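Local coordinates for hypothetical protein, IPT/TIG domain protein (Bacteroides ovatus, PDB 4HW6) that is of uncharacterised function but, as a two-domain protein with an IPT/TIG domain and a six-bladed beta-propeller, probably binds carbohydrate as an auxiliary nutrient-binding protein, at residues A[125-130]-A[174-179]; A[138-143]-A[158-163]; A[130-135]-A[167-172]; A[195-200]-A[210-215]. One frame throughout, in Å; residues are numbered along the deposited sequence.

Contact 1: residues A[125-130]-A[174-179]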
loop_
_atom_site.group_PDB
_atom_site.type_symbol
_atom_site.label_atom_id
_atom_site.label_comp_id
_atom_site.label_asym_id
_atom_site.label_seq_id
_atom_site.Cartn_x
_atom_site.Cartn_y
_atom_site.Cartn_z
ATOM N N TRP A 125 -14.387 4.085 -20.460
ATOM C CA TRP A 125 -12.918 4.144 -20.472
ATOM C C TRP A 125 -12.378 3.283 -21.592
ATOM O O TRP A 125 -13.076 2.415 -22.127
ATOM C CB TRP A 125 -12.325 3.671 -19.147
ATOM C CG TRP A 125 -12.653 2.231 -18.784
ATOM C CD1 TRP A 125 -11.865 1.130 -18.978
ATOM C CD2 TRP A 125 -13.843 1.767 -18.157
ATOM N NE1 TRP A 125 -12.503 0.007 -18.515
ATOM C CE2 TRP A 125 -13.728 0.369 -18.022
ATOM C CE3 TRP A 125 -15.012 2.396 -17.715
ATOM C CZ2 TRP A 125 -14.729 -0.410 -17.442
ATOM C CZ3 TRP A 125 -16.007 1.626 -17.141
ATOM C CH2 TRP A 125 -15.854 0.239 -16.996
ATOM N N ASP A 126 -11.132 3.546 -21.960
ATOM C CA ASP A 126 -10.425 2.742 -22.938
ATOM C C ASP A 126 -9.479 1.822 -22.175
ATOM O O ASP A 126 -9.006 2.188 -21.108
ATOM C CB ASP A 126 -9.621 3.640 -23.865
ATOM C CG ASP A 126 -10.494 4.605 -24.650
ATOM O OD1 ASP A 126 -11.591 4.203 -25.097
ATOM O OD2 ASP A 126 -10.082 5.768 -24.794
ATOM N N VAL A 127 -9.189 0.654 -22.740
ATOM C CA VAL A 127 -8.194 -0.239 -22.193
ATOM C C VAL A 127 -6.976 -0.270 -23.134
ATOM O O VAL A 127 -7.068 -0.694 -24.283
ATOM C CB VAL A 127 -8.764 -1.642 -21.948
ATOM C CG1 VAL A 127 -7.661 -2.621 -21.567
ATOM C CG2 VAL A 127 -9.860 -1.599 -20.884
ATOM N N LEU A 128 -5.841 0.208 -22.640
ATOM C CA LEU A 128 -4.606 0.250 -23.413
ATOM C C LEU A 128 -3.378 0.386 -22.536
ATOM O O LEU A 128 -3.446 0.899 -21.413
ATOM C CB LEU A 128 -4.583 1.409 -24.395
ATOM C CG LEU A 128 -4.545 2.840 -23.844
ATOM C CD1 LEU A 128 -3.940 3.798 -24.858
ATOM C CD2 LEU A 128 -5.935 3.298 -23.499
ATOM N N ALA A 129 -2.258 -0.094 -23.079
ATOM C CA ALA A 129 -0.943 0.171 -22.518
ATOM C C ALA A 129 -0.591 1.621 -22.846
ATOM O O ALA A 129 -0.823 2.100 -23.958
ATOM C CB ALA A 129 0.095 -0.762 -23.128
ATOM N N GLY A 130 -0.038 2.317 -21.872
ATOM C CA GLY A 130 0.435 3.658 -22.092
ATOM C C GLY A 130 1.140 4.269 -20.887
ATOM O O GLY A 130 1.236 3.646 -19.829
ATOM N N VAL A 174 2.324 1.985 -17.936
ATOM C CA VAL A 174 1.472 0.883 -17.480
ATOM C C VAL A 174 1.208 -0.046 -18.654
ATOM O O VAL A 174 0.384 0.250 -19.505
ATOM C CB VAL A 174 0.122 1.325 -16.875
ATOM C CG1 VAL A 174 -0.586 0.116 -16.250
ATOM C CG2 VAL A 174 0.316 2.429 -15.821
ATOM N N ASP A 175 1.917 -1.173 -18.679
ATOM C CA ASP A 175 1.828 -2.111 -19.781
ATOM C C ASP A 175 0.728 -3.132 -19.533
ATOM O O ASP A 175 0.192 -3.263 -18.436
ATOM C CB ASP A 175 3.164 -2.840 -19.956
ATOM C CG ASP A 175 3.438 -3.257 -21.396
ATOM O OD1 ASP A 175 2.591 -3.061 -22.300
ATOM O OD2 ASP A 175 4.541 -3.791 -21.620
ATOM N N ILE A 176 0.381 -3.830 -20.596
ATOM C CA ILE A 176 -0.460 -5.032 -20.549
ATOM C C ILE A 176 0.439 -6.225 -20.828
ATOM O O ILE A 176 1.148 -6.267 -21.853
ATOM C CB ILE A 176 -1.555 -5.001 -21.630
ATOM C CG1 ILE A 176 -2.522 -3.838 -21.357
ATOM C CG2 ILE A 176 -2.308 -6.358 -21.668
ATOM C CD1 ILE A 176 -3.530 -3.581 -22.459
ATOM N N LYS A 177 0.415 -7.186 -19.917
ATOM C CA LYS A 177 1.207 -8.404 -20.044
ATOM C C LYS A 177 0.382 -9.502 -20.728
ATOM O O LYS A 177 -0.675 -9.876 -20.251
ATOM C CB LYS A 177 1.693 -8.872 -18.664
ATOM C CG LYS A 177 2.501 -10.173 -18.728
ATOM C CD LYS A 177 2.958 -10.699 -17.380
ATOM C CE LYS A 177 3.909 -11.881 -17.560
ATOM N NZ LYS A 177 5.124 -11.533 -18.387
ATOM N N THR A 178 0.878 -10.030 -21.841
ATOM C CA THR A 178 0.240 -11.176 -22.482
ATOM C C THR A 178 0.632 -12.395 -21.661
ATOM O O THR A 178 1.806 -12.707 -21.523
ATOM C CB THR A 178 0.687 -11.366 -23.941
ATOM O OG1 THR A 178 0.431 -10.164 -24.686
ATOM C CG2 THR A 178 -0.085 -12.521 -24.595
ATOM N N THR A 179 -0.354 -13.055 -21.077
ATOM C CA THR A 179 -0.123 -14.250 -20.268
ATOM C C THR A 179 -0.572 -15.519 -20.977
ATOM O O THR A 179 -0.088 -16.591 -20.655
ATOM C CB THR A 179 -0.931 -14.197 -18.956
ATOM O OG1 THR A 179 -2.324 -14.132 -19.286
ATOM C CG2 THR A 179 -0.529 -12.977 -18.097
#
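Two backbone hydrogen bonds between Gly130 and Val174 join segment 125-130 to segment 174-179 as an antiparallel hydrogen-bonded pair. Val174 N gives the shorter and straighter of the two, 2.7 Å to Gly130 O at 175°, and lies in the plane of that carbonyl. The return bond from Gly130 N to Val174 O is longer, 3.2 Å, with the donor standing above the carbonyl plane. The same Val174 O also receives a CA-H...O contact from Ala129 CA at 3.3 Å, so the carbonyl is approached by two consecutive residues.

The apolar part is thin and lies beyond this bridge. Ile176 carries CG1 anti to its own carbonyl carbon, and the extended chain brings CD1 alongside the backbone of Leu128 and Ala129, 3.8 Å from Ala129 N. Val127 CG1 lies 4.3 Å from the same CD1. Asp175 OD1 lies against the methyl of Ala129, 3.5 Å from CB, and accepts a weak hydrogen bond from Ile176 N within its own segment.

In the five-stranded antiparallel sheet, strand 130-131 is an outermost strand and pairs with strand 173-177, whose other neighbour is strand 164-168. Arg165 of that strand hydrogen-bonds to the carbonyls of Leu128, Val174 and Asp175, tying the incoming loop to the sheet, while Phe132 and Cys135 pack against Val174.

Contact 2: residues A[138-143]-A[158-163]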
loop_
_atom_site.group_PDB
_atom_site.type_symbol
_atom_site.label_atom_id
_atom_site.label_comp_id
_atom_site.label_asym_id
_atom_site.label_seq_id
_atom_site.Cartn_x
_atom_site.Cartn_y
_atom_site.Cartn_z
ATOM N N PHE A 138 -8.838 0.766 -15.949
ATOM C CA PHE A 138 -8.563 -0.645 -15.680
ATOM C C PHE A 138 -9.817 -1.479 -15.443
ATOM O O PHE A 138 -10.637 -1.143 -14.584
ATOM C CB PHE A 138 -7.608 -0.724 -14.495
ATOM C CG PHE A 138 -6.413 0.164 -14.672
ATOM C CD1 PHE A 138 -5.597 -0.001 -15.784
ATOM C CD2 PHE A 138 -6.153 1.201 -13.799
ATOM C CE1 PHE A 138 -4.513 0.830 -15.990
ATOM C CE2 PHE A 138 -5.068 2.026 -13.995
ATOM C CZ PHE A 138 -4.255 1.854 -15.108
ATOM N N ASP A 139 -9.933 -2.586 -16.169
ATOM C CA ASP A 139 -11.114 -3.460 -16.069
ATOM C C ASP A 139 -11.234 -4.175 -14.741
ATOM O O ASP A 139 -12.331 -4.304 -14.219
ATOM C CB ASP A 139 -11.150 -4.497 -17.197
ATOM C CG ASP A 139 -11.578 -3.918 -18.529
ATOM O OD1 ASP A 139 -12.298 -2.877 -18.586
ATOM O OD2 ASP A 139 -11.201 -4.537 -19.544
ATOM N N ASN A 140 -10.127 -4.667 -14.191
ATOM C CA ASN A 140 -10.199 -5.508 -12.998
ATOM C C ASN A 140 -8.870 -5.564 -12.284
ATOM O O ASN A 140 -7.947 -6.276 -12.716
ATOM C CB ASN A 140 -10.642 -6.918 -13.398
ATOM C CG ASN A 140 -10.976 -7.803 -12.211
ATOM O OD1 ASN A 140 -10.883 -7.385 -11.065
ATOM N ND2 ASN A 140 -11.398 -9.032 -12.498
ATOM N N ILE A 141 -8.772 -4.839 -11.178
ATOM C CA ILE A 141 -7.526 -4.784 -10.422
ATOM C C ILE A 141 -7.640 -5.796 -9.256
ATOM O O ILE A 141 -7.961 -5.443 -8.126
ATOM C CB ILE A 141 -7.230 -3.350 -9.924
ATOM C CG1 ILE A 141 -7.422 -2.302 -11.033
ATOM C CG2 ILE A 141 -5.790 -3.274 -9.416
ATOM C CD1 ILE A 141 -7.567 -0.878 -10.493
ATOM N N TRP A 142 -7.380 -7.061 -9.550
ATOM C CA TRP A 142 -7.863 -8.147 -8.718
ATOM C C TRP A 142 -6.910 -8.477 -7.562
ATOM O O TRP A 142 -7.332 -8.573 -6.412
ATOM C CB TRP A 142 -8.148 -9.379 -9.602
ATOM C CG TRP A 142 -8.595 -10.578 -8.834
ATOM C CD1 TRP A 142 -7.911 -11.744 -8.696
ATOM C CD2 TRP A 142 -9.803 -10.724 -8.094
ATOM N NE1 TRP A 142 -8.615 -12.611 -7.900
ATOM C CE2 TRP A 142 -9.779 -12.011 -7.508
ATOM C CE3 TRP A 142 -10.908 -9.903 -7.872
ATOM C CZ2 TRP A 142 -10.820 -12.491 -6.725
ATOM C CZ3 TRP A 142 -11.946 -10.383 -7.085
ATOM C CH2 TRP A 142 -11.883 -11.656 -6.508
ATOM N N ARG A 143 -5.639 -8.711 -7.872
ATOM C CA ARG A 143 -4.604 -8.942 -6.859
ATOM C C ARG A 143 -3.305 -8.298 -7.327
ATOM O O ARG A 143 -2.876 -8.527 -8.468
ATOM C CB ARG A 143 -4.324 -10.432 -6.645
ATOM C CG ARG A 143 -5.495 -11.265 -6.163
ATOM C CD ARG A 143 -5.852 -10.962 -4.719
ATOM N NE ARG A 143 -6.971 -11.802 -4.253
ATOM C CZ ARG A 143 -8.253 -11.440 -4.172
ATOM N NH1 ARG A 143 -8.670 -10.248 -4.557
ATOM N NH2 ARG A 143 -9.145 -12.302 -3.688
ATOM N N VAL A 158 -2.935 -9.119 -11.450
ATOM C CA VAL A 158 -3.799 -9.996 -12.238
ATOM C C VAL A 158 -5.168 -9.362 -12.335
ATOM O O VAL A 158 -5.584 -8.600 -11.441
ATOM C CB VAL A 158 -3.939 -11.398 -11.636
ATOM C CG1 VAL A 158 -2.631 -12.182 -11.778
ATOM C CG2 VAL A 158 -4.360 -11.340 -10.165
ATOM N N GLY A 159 -5.887 -9.734 -13.386
ATOM C CA GLY A 159 -7.203 -9.210 -13.679
ATOM C C GLY A 159 -8.288 -10.244 -13.901
ATOM O O GLY A 159 -9.284 -9.933 -14.529
ATOM N N GLN A 160 -8.110 -11.460 -13.365
ATOM C CA GLN A 160 -9.015 -12.584 -13.633
ATOM C C GLN A 160 -9.130 -12.809 -15.142
ATOM O O GLN A 160 -8.122 -13.140 -15.787
ATOM C CB GLN A 160 -10.362 -12.393 -12.942
ATOM C CG GLN A 160 -10.245 -12.436 -11.425
ATOM C CD GLN A 160 -11.575 -12.229 -10.725
ATOM O OE1 GLN A 160 -12.297 -11.246 -10.970
ATOM N NE2 GLN A 160 -11.900 -13.147 -9.833
ATOM N N ARG A 161 -10.307 -12.584 -15.734
ATOM C CA ARG A 161 -10.462 -12.739 -17.167
ATOM C C ARG A 161 -10.003 -11.520 -17.956
ATOM O O ARG A 161 -9.917 -11.577 -19.167
ATOM C CB ARG A 161 -11.914 -12.997 -17.538
ATOM C CG ARG A 161 -12.508 -14.202 -16.853
ATOM C CD ARG A 161 -13.940 -14.382 -17.305
ATOM N NE ARG A 161 -14.600 -15.381 -16.481
ATOM C CZ ARG A 161 -15.646 -16.115 -16.875
ATOM N NH1 ARG A 161 -16.181 -15.983 -18.083
ATOM N NH2 ARG A 161 -16.174 -16.989 -16.025
ATOM N N ASP A 162 -9.781 -10.408 -17.253
ATOM C CA ASP A 162 -9.350 -9.159 -17.883
ATOM C C ASP A 162 -7.817 -9.051 -17.897
ATOM O O ASP A 162 -7.113 -10.035 -17.614
ATOM C CB ASP A 162 -10.030 -7.968 -17.191
ATOM C CG ASP A 162 -11.579 -8.128 -17.135
ATOM O OD1 ASP A 162 -12.179 -8.386 -18.173
ATOM O OD2 ASP A 162 -12.165 -8.002 -16.039
ATOM N N ALA A 163 -7.299 -7.895 -18.302
ATOM C CA ALA A 163 -5.863 -7.767 -18.522
ATOM C C ALA A 163 -5.056 -7.830 -17.236
ATOM O O ALA A 163 -5.452 -7.302 -16.190
ATOM C CB ALA A 163 -5.524 -6.474 -19.259
HETATM O O HOH W 1 -8.594 -5.484 -19.428
HETATM O O HOH W 2 -6.969 -4.734 -15.228
#
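The close-packed end of this contact is a stack of the Gln160 amide on the Trp142 indole. The planes are 10° apart, with Gln160 NE2 3.3 Å from Trp142 CE2 and Gln160 CG over the five-membered ring. Arg143 NH1 lies over the opposite face, so the indole is sandwiched; Val158 CG2 meets its edge. Gln160 OE1 turns to Asn140, whose ND2 donates at 2.8 Å on a lone pair of that oxygen. Beside the stack, Trp142 and Arg143 both face Val158 in a classic beta bulge: Trp142 N reaches Val158 O at 3.0 Å, and Val158 N reaches Arg143 O at 3.0 Å.

The other end is looser and wetter. Asp139 and Asp162 touch through their CB atoms, 3.6 Å apart, and one water bridges Asp139 OD2 to Ala163 N. A second joins Ala163 O to Asn140 N, the latter bond weak.

An alanine at Trp142 would remove the surface between the Gln160 amide and the Arg143 guanidinium, and would probably leave both less well fixed. With Asp139 OD2 and Asp162 OD1 4.2 Å apart, one pKa would tend to rise, though the bonds Asp139 accepts from Trp125 and a water should partly offset this.

Contact 3: residues A[130-135]-A[167-172]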
loop_
_atom_site.group_PDB
_atom_site.type_symbol
_atom_site.label_atom_id
_atom_site.label_comp_id
_atom_site.label_asym_id
_atom_site.label_seq_id
_atom_site.Cartn_x
_atom_site.Cartn_y
_atom_site.Cartn_z
ATOM N N GLY A 130 -0.038 2.317 -21.872
ATOM C CA GLY A 130 0.435 3.658 -22.092
ATOM C C GLY A 130 1.140 4.269 -20.887
ATOM O O GLY A 130 1.236 3.646 -19.829
ATOM N N PRO A 131 1.604 5.511 -21.054
ATOM C CA PRO A 131 2.186 6.316 -19.983
ATOM C C PRO A 131 1.241 6.465 -18.815
ATOM O O PRO A 131 0.022 6.391 -18.997
ATOM C CB PRO A 131 2.407 7.691 -20.639
ATOM C CG PRO A 131 2.441 7.433 -22.103
ATOM C CD PRO A 131 1.562 6.237 -22.336
ATOM N N PHE A 132 1.796 6.722 -17.631
ATOM C CA PHE A 132 1.001 6.974 -16.430
ATOM C C PHE A 132 -0.144 7.968 -16.690
ATOM O O PHE A 132 -1.258 7.769 -16.214
ATOM C CB PHE A 132 1.887 7.539 -15.297
ATOM C CG PHE A 132 2.637 6.498 -14.492
ATOM C CD1 PHE A 132 2.786 5.180 -14.924
ATOM C CD2 PHE A 132 3.214 6.860 -13.283
ATOM C CE1 PHE A 132 3.478 4.256 -14.156
ATOM C CE2 PHE A 132 3.897 5.937 -12.526
ATOM C CZ PHE A 132 4.034 4.638 -12.962
ATOM N N ASP A 133 0.161 9.035 -17.415
ATOM C CA ASP A 133 -0.815 10.089 -17.723
ATOM C C ASP A 133 -1.844 9.758 -18.821
ATOM O O ASP A 133 -2.777 10.532 -19.026
ATOM C CB ASP A 133 -0.082 11.375 -18.100
ATOM C CG ASP A 133 -0.997 12.594 -18.081
ATOM O OD1 ASP A 133 -1.708 12.782 -17.067
ATOM O OD2 ASP A 133 -1.013 13.336 -19.085
ATOM N N ASP A 134 -1.689 8.628 -19.507
ATOM C CA ASP A 134 -2.474 8.338 -20.720
ATOM C C ASP A 134 -2.506 6.818 -20.974
ATOM O O ASP A 134 -1.951 6.299 -21.956
ATOM C CB ASP A 134 -1.862 9.093 -21.902
ATOM C CG ASP A 134 -2.856 9.353 -23.032
ATOM O OD1 ASP A 134 -3.966 8.795 -23.032
ATOM O OD2 ASP A 134 -2.505 10.117 -23.948
ATOM N N CYS A 135 -3.135 6.106 -20.062
ATOM C CA CYS A 135 -3.154 4.645 -20.110
ATOM C C CYS A 135 -4.579 4.157 -19.857
ATOM O O CYS A 135 -4.776 3.108 -19.244
ATOM C CB CYS A 135 -2.207 4.056 -19.062
ATOM S SG CYS A 135 -2.574 4.538 -17.348
ATOM N N VAL A 167 2.831 -1.944 -13.805
ATOM C CA VAL A 167 3.153 -0.569 -13.533
ATOM C C VAL A 167 4.676 -0.475 -13.403
ATOM O O VAL A 167 5.261 -1.048 -12.481
ATOM C CB VAL A 167 2.469 -0.056 -12.255
ATOM C CG1 VAL A 167 2.860 1.379 -11.992
ATOM C CG2 VAL A 167 0.938 -0.185 -12.338
ATOM N N ASP A 168 5.291 0.246 -14.332
ATOM C CA ASP A 168 6.744 0.437 -14.429
ATOM C C ASP A 168 7.067 1.856 -13.983
ATOM O O ASP A 168 6.874 2.817 -14.730
ATOM C CB ASP A 168 7.156 0.196 -15.881
ATOM C CG ASP A 168 8.636 0.417 -16.156
ATOM O OD1 ASP A 168 9.381 0.987 -15.330
ATOM O OD2 ASP A 168 9.042 0.048 -17.268
ATOM N N PHE A 169 7.582 2.003 -12.768
ATOM C CA PHE A 169 7.814 3.340 -12.207
ATOM C C PHE A 169 8.983 4.074 -12.862
ATOM O O PHE A 169 8.973 5.304 -12.959
ATOM C CB PHE A 169 8.012 3.257 -10.687
ATOM C CG PHE A 169 6.748 3.004 -9.912
ATOM C CD1 PHE A 169 6.254 1.716 -9.755
ATOM C CD2 PHE A 169 6.045 4.047 -9.329
ATOM C CE1 PHE A 169 5.096 1.461 -9.039
ATOM C CE2 PHE A 169 4.896 3.794 -8.592
ATOM C CZ PHE A 169 4.405 2.504 -8.451
ATOM N N VAL A 170 10.002 3.328 -13.305
ATOM C CA VAL A 170 11.194 3.943 -13.894
ATOM C C VAL A 170 10.794 4.625 -15.205
ATOM O O VAL A 170 11.176 5.762 -15.463
ATOM C CB VAL A 170 12.313 2.902 -14.138
ATOM C CG1 VAL A 170 13.427 3.450 -15.037
ATOM C CG2 VAL A 170 12.880 2.428 -12.803
ATOM N N ASN A 171 10.006 3.926 -16.019
ATOM C CA ASN A 171 9.558 4.467 -17.304
ATOM C C ASN A 171 8.189 5.158 -17.248
ATOM O O ASN A 171 7.725 5.687 -18.261
ATOM C CB ASN A 171 9.563 3.359 -18.341
ATOM C CG ASN A 171 10.946 2.817 -18.561
ATOM O OD1 ASN A 171 11.845 3.580 -18.857
ATOM N ND2 ASN A 171 11.142 1.514 -18.337
ATOM N N GLN A 172 7.569 5.160 -16.070
ATOM C CA GLN A 172 6.264 5.783 -15.879
ATOM C C GLN A 172 5.292 5.284 -16.960
ATOM O O GLN A 172 4.695 6.061 -17.696
ATOM C CB GLN A 172 6.408 7.303 -15.887
ATOM C CG GLN A 172 7.373 7.823 -14.831
ATOM C CD GLN A 172 6.707 7.991 -13.482
ATOM O OE1 GLN A 172 5.837 8.847 -13.324
ATOM N NE2 GLN A 172 7.122 7.194 -12.493
#
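The Phe132 ring lies face-on against the backbone of Gln172 and points one edge at Phe169. Gln172 CA sits over the centre of the ring face, 3.6 Å from the centroid, a CH-pi contact. The far end of the Phe132 ring meets Phe169 edge-to-face, with the planes at 88° and the centroids 5.8 Å apart; Phe132 CZ is the atom placed over the Phe169 face, offset toward its rim. Val167 CG1 packs against the same CZ at 3.6 Å, its side chain crossing the phenyl group at about a right angle.

Gln172 bends at chi2 (-84°), which folds its amide back along the ring, the two planes 51° apart. OE1 comes to 3.3 Å from Phe132 CD2, while NE2 donates an almost straight bond of 2.7 Å to Phe169 O, on a lone pair and in the plane of its own amide. In this conformer the bond sets the rotation of the amide. In the backbone, Phe132 N donates to Gln172 O at 3.0 Å, from above the carbonyl plane. Asp168 OD1 accepts from Asn171 N in an Asx motif that shapes the turn leading to Gln172.

The type I turn Pro131-Asp134 begins at the last residue of outermost strand 130-131, and segment 167-172 leaves strand 164-168 toward strand 173-177, which runs between them. Phe114 and Leu115 of strand 109-115, in the adjoining sheet, pack against Phe132.

Contact 4: residues A[195-200]-A[210-215]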
loop_
_atom_site.group_PDB
_atom_site.type_symbol
_atom_site.label_atom_id
_atom_site.label_comp_id
_atom_site.label_asym_id
_atom_site.label_seq_id
_atom_site.Cartn_x
_atom_site.Cartn_y
_atom_site.Cartn_z
HETATM N N MSE A 195 8.076 -15.325 -11.311
HETATM C CA MSE A 195 6.692 -14.898 -11.079
HETATM C C MSE A 195 5.735 -16.084 -11.175
HETATM O O MSE A 195 5.747 -16.774 -12.164
HETATM C CB MSE A 195 6.306 -13.861 -12.128
HETATM C CG MSE A 195 4.944 -13.241 -11.929
HETATM SE SE MSE A 195 4.480 -12.185 -13.527
HETATM C CE MSE A 195 5.664 -10.685 -13.204
ATOM N N VAL A 196 4.914 -16.292 -10.151
ATOM C CA VAL A 196 3.898 -17.343 -10.121
ATOM C C VAL A 196 2.552 -16.728 -10.450
ATOM O O VAL A 196 2.220 -15.655 -9.946
ATOM C CB VAL A 196 3.808 -17.973 -8.700
ATOM C CG1 VAL A 196 2.870 -19.176 -8.677
ATOM C CG2 VAL A 196 5.188 -18.366 -8.209
ATOM N N VAL A 197 1.792 -17.369 -11.330
ATOM C CA VAL A 197 0.439 -16.921 -11.648
ATOM C C VAL A 197 -0.502 -18.128 -11.617
ATOM O O VAL A 197 -0.228 -19.173 -12.240
ATOM C CB VAL A 197 0.359 -16.264 -13.036
ATOM C CG1 VAL A 197 -1.072 -15.817 -13.327
ATOM C CG2 VAL A 197 1.324 -15.081 -13.153
ATOM N N VAL A 198 -1.606 -17.977 -10.903
ATOM C CA VAL A 198 -2.607 -19.024 -10.805
ATOM C C VAL A 198 -3.625 -18.855 -11.913
ATOM O O VAL A 198 -4.113 -17.752 -12.132
ATOM C CB VAL A 198 -3.302 -18.998 -9.423
ATOM C CG1 VAL A 198 -4.502 -19.970 -9.402
ATOM C CG2 VAL A 198 -2.286 -19.380 -8.362
ATOM N N ASP A 199 -3.950 -19.939 -12.620
ATOM C CA ASP A 199 -5.049 -19.966 -13.590
ATOM C C ASP A 199 -6.196 -20.738 -12.941
ATOM O O ASP A 199 -6.030 -21.912 -12.631
ATOM C CB ASP A 199 -4.619 -20.692 -14.850
ATOM C CG ASP A 199 -5.666 -20.656 -15.979
ATOM O OD1 ASP A 199 -6.671 -19.886 -15.912
ATOM O OD2 ASP A 199 -5.431 -21.371 -16.996
ATOM N N ASP A 200 -7.333 -20.080 -12.738
ATOM C CA ASP A 200 -8.536 -20.724 -12.193
ATOM C C ASP A 200 -9.326 -21.310 -13.359
ATOM O O ASP A 200 -9.997 -20.569 -14.099
ATOM C CB ASP A 200 -9.370 -19.701 -11.414
ATOM C CG ASP A 200 -10.699 -20.272 -10.900
ATOM O OD1 ASP A 200 -10.965 -21.494 -11.023
ATOM O OD2 ASP A 200 -11.493 -19.463 -10.393
ATOM N N TYR A 210 1.209 -21.489 -13.076
ATOM C CA TYR A 210 2.192 -21.189 -14.101
ATOM C C TYR A 210 3.326 -20.384 -13.498
ATOM O O TYR A 210 3.148 -19.762 -12.437
ATOM C CB TYR A 210 1.570 -20.364 -15.207
ATOM C CG TYR A 210 0.610 -21.095 -16.100
ATOM C CD1 TYR A 210 1.079 -21.806 -17.206
ATOM C CD2 TYR A 210 -0.758 -21.086 -15.848
ATOM C CE1 TYR A 210 0.224 -22.476 -18.048
ATOM C CE2 TYR A 210 -1.637 -21.761 -16.708
ATOM C CZ TYR A 210 -1.138 -22.439 -17.810
ATOM O OH TYR A 210 -1.957 -23.137 -18.704
ATOM N N LEU A 211 4.474 -20.412 -14.170
ATOM C CA LEU A 211 5.635 -19.618 -13.776
ATOM C C LEU A 211 6.142 -18.823 -14.971
ATOM O O LEU A 211 6.238 -19.364 -16.082
ATOM C CB LEU A 211 6.727 -20.556 -13.250
ATOM C CG LEU A 211 8.026 -19.947 -12.712
ATOM C CD1 LEU A 211 8.574 -20.795 -11.568
ATOM C CD2 LEU A 211 9.057 -19.825 -13.822
ATOM N N PHE A 212 6.489 -17.546 -14.750
ATOM C CA PHE A 212 7.185 -16.746 -15.761
ATOM C C PHE A 212 8.582 -16.469 -15.216
ATOM O O PHE A 212 8.733 -15.958 -14.096
ATOM C CB PHE A 212 6.460 -15.430 -16.051
ATOM C CG PHE A 212 5.114 -15.608 -16.698
ATOM C CD1 PHE A 212 3.971 -15.868 -15.919
ATOM C CD2 PHE A 212 4.975 -15.531 -18.063
ATOM C CE1 PHE A 212 2.740 -16.056 -16.518
ATOM C CE2 PHE A 212 3.733 -15.715 -18.669
ATOM C CZ PHE A 212 2.626 -15.980 -17.898
ATOM N N THR A 213 9.610 -16.820 -15.986
ATOM C CA THR A 213 10.968 -16.838 -15.431
ATOM C C THR A 213 11.583 -15.446 -15.380
ATOM O O THR A 213 11.524 -14.684 -16.344
ATOM C CB THR A 213 11.917 -17.760 -16.225
ATOM O OG1 THR A 213 12.096 -17.240 -17.541
ATOM C CG2 THR A 213 11.363 -19.176 -16.314
ATOM N N ARG A 214 12.193 -15.128 -14.246
ATOM C CA ARG A 214 12.925 -13.868 -14.067
ATOM C C ARG A 214 14.060 -13.723 -15.095
ATOM O O ARG A 214 14.283 -12.638 -15.626
ATOM C CB ARG A 214 13.495 -13.798 -12.651
ATOM C CG ARG A 214 14.192 -12.487 -12.286
ATOM C CD ARG A 214 14.868 -12.644 -10.927
ATOM N NE ARG A 214 15.600 -11.450 -10.521
ATOM C CZ ARG A 214 16.547 -11.422 -9.579
ATOM N NH1 ARG A 214 16.883 -12.522 -8.910
ATOM N NH2 ARG A 214 17.157 -10.278 -9.288
ATOM N N ALA A 215 14.743 -14.832 -15.379
ATOM C CA ALA A 215 15.879 -14.846 -16.306
ATOM C C ALA A 215 15.515 -14.423 -17.733
ATOM O O ALA A 215 16.366 -13.913 -18.450
ATOM C CB ALA A 215 16.540 -16.216 -16.312
#
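Tyr210 lies side by side with Asp199, both side chains pointing the same way, and the edge of its ring rests on the methylene of Asp199: CE2 is 3.7 Å from Asp199 CB, which is near the ring plane. On the same sheet face, Val197 CG2 packs 3.8 Å from Phe212 CE1. Met195 adds a Met-aromatic contact, with SE of this selenomethionine obliquely placed 5.2 Å from the centroid of the Phe212 ring. Lys177 makes a cation-pi contact with that same ring.

Four backbone hydrogen bonds hold the strands together. Met195 N and O pair with Phe212 O and N, and the second pair of bonds joins Val197 to Tyr210; the straightest runs 2.9 Å from Tyr210 N to Val197 O at 171°. Val196 and Leu211 between them form the non-hydrogen-bonded pair and turn to the other face, where Leu211 packs on Leu222.

An alanine in place of Tyr210 would take the ring from beside the Asp199 methylene and would probably loosen packing against Arg221 and Ser223. Strands 195-199 and 207-212 form an antiparallel beta hairpin, the two middle strands of a four-stranded sheet as in a beta-propeller blade.

Overall arrangement
Contacts 1, 2 and 3 belong to one five-stranded antiparallel sheet, while contact 4 lies in the four-stranded sheet that follows it in the chain. Contact 1 closes the longest loop; contact 3 is nested inside it, and contact 2 inside contact 3. Contact 4 opens only after these have closed. Centres of contacts 1 and 3, which share Gly130, are about 10 Å apart, and contact 2 lies about 11 Å from contact 1. The centre of contact 4 lies about 18, 16 and 23 Å from those of contacts 1, 2 and 3. Thr179 touches Phe212, and Val158 meets Val197, linking the two sheets. The arrangement is consistent with successive propeller blades packed side by side.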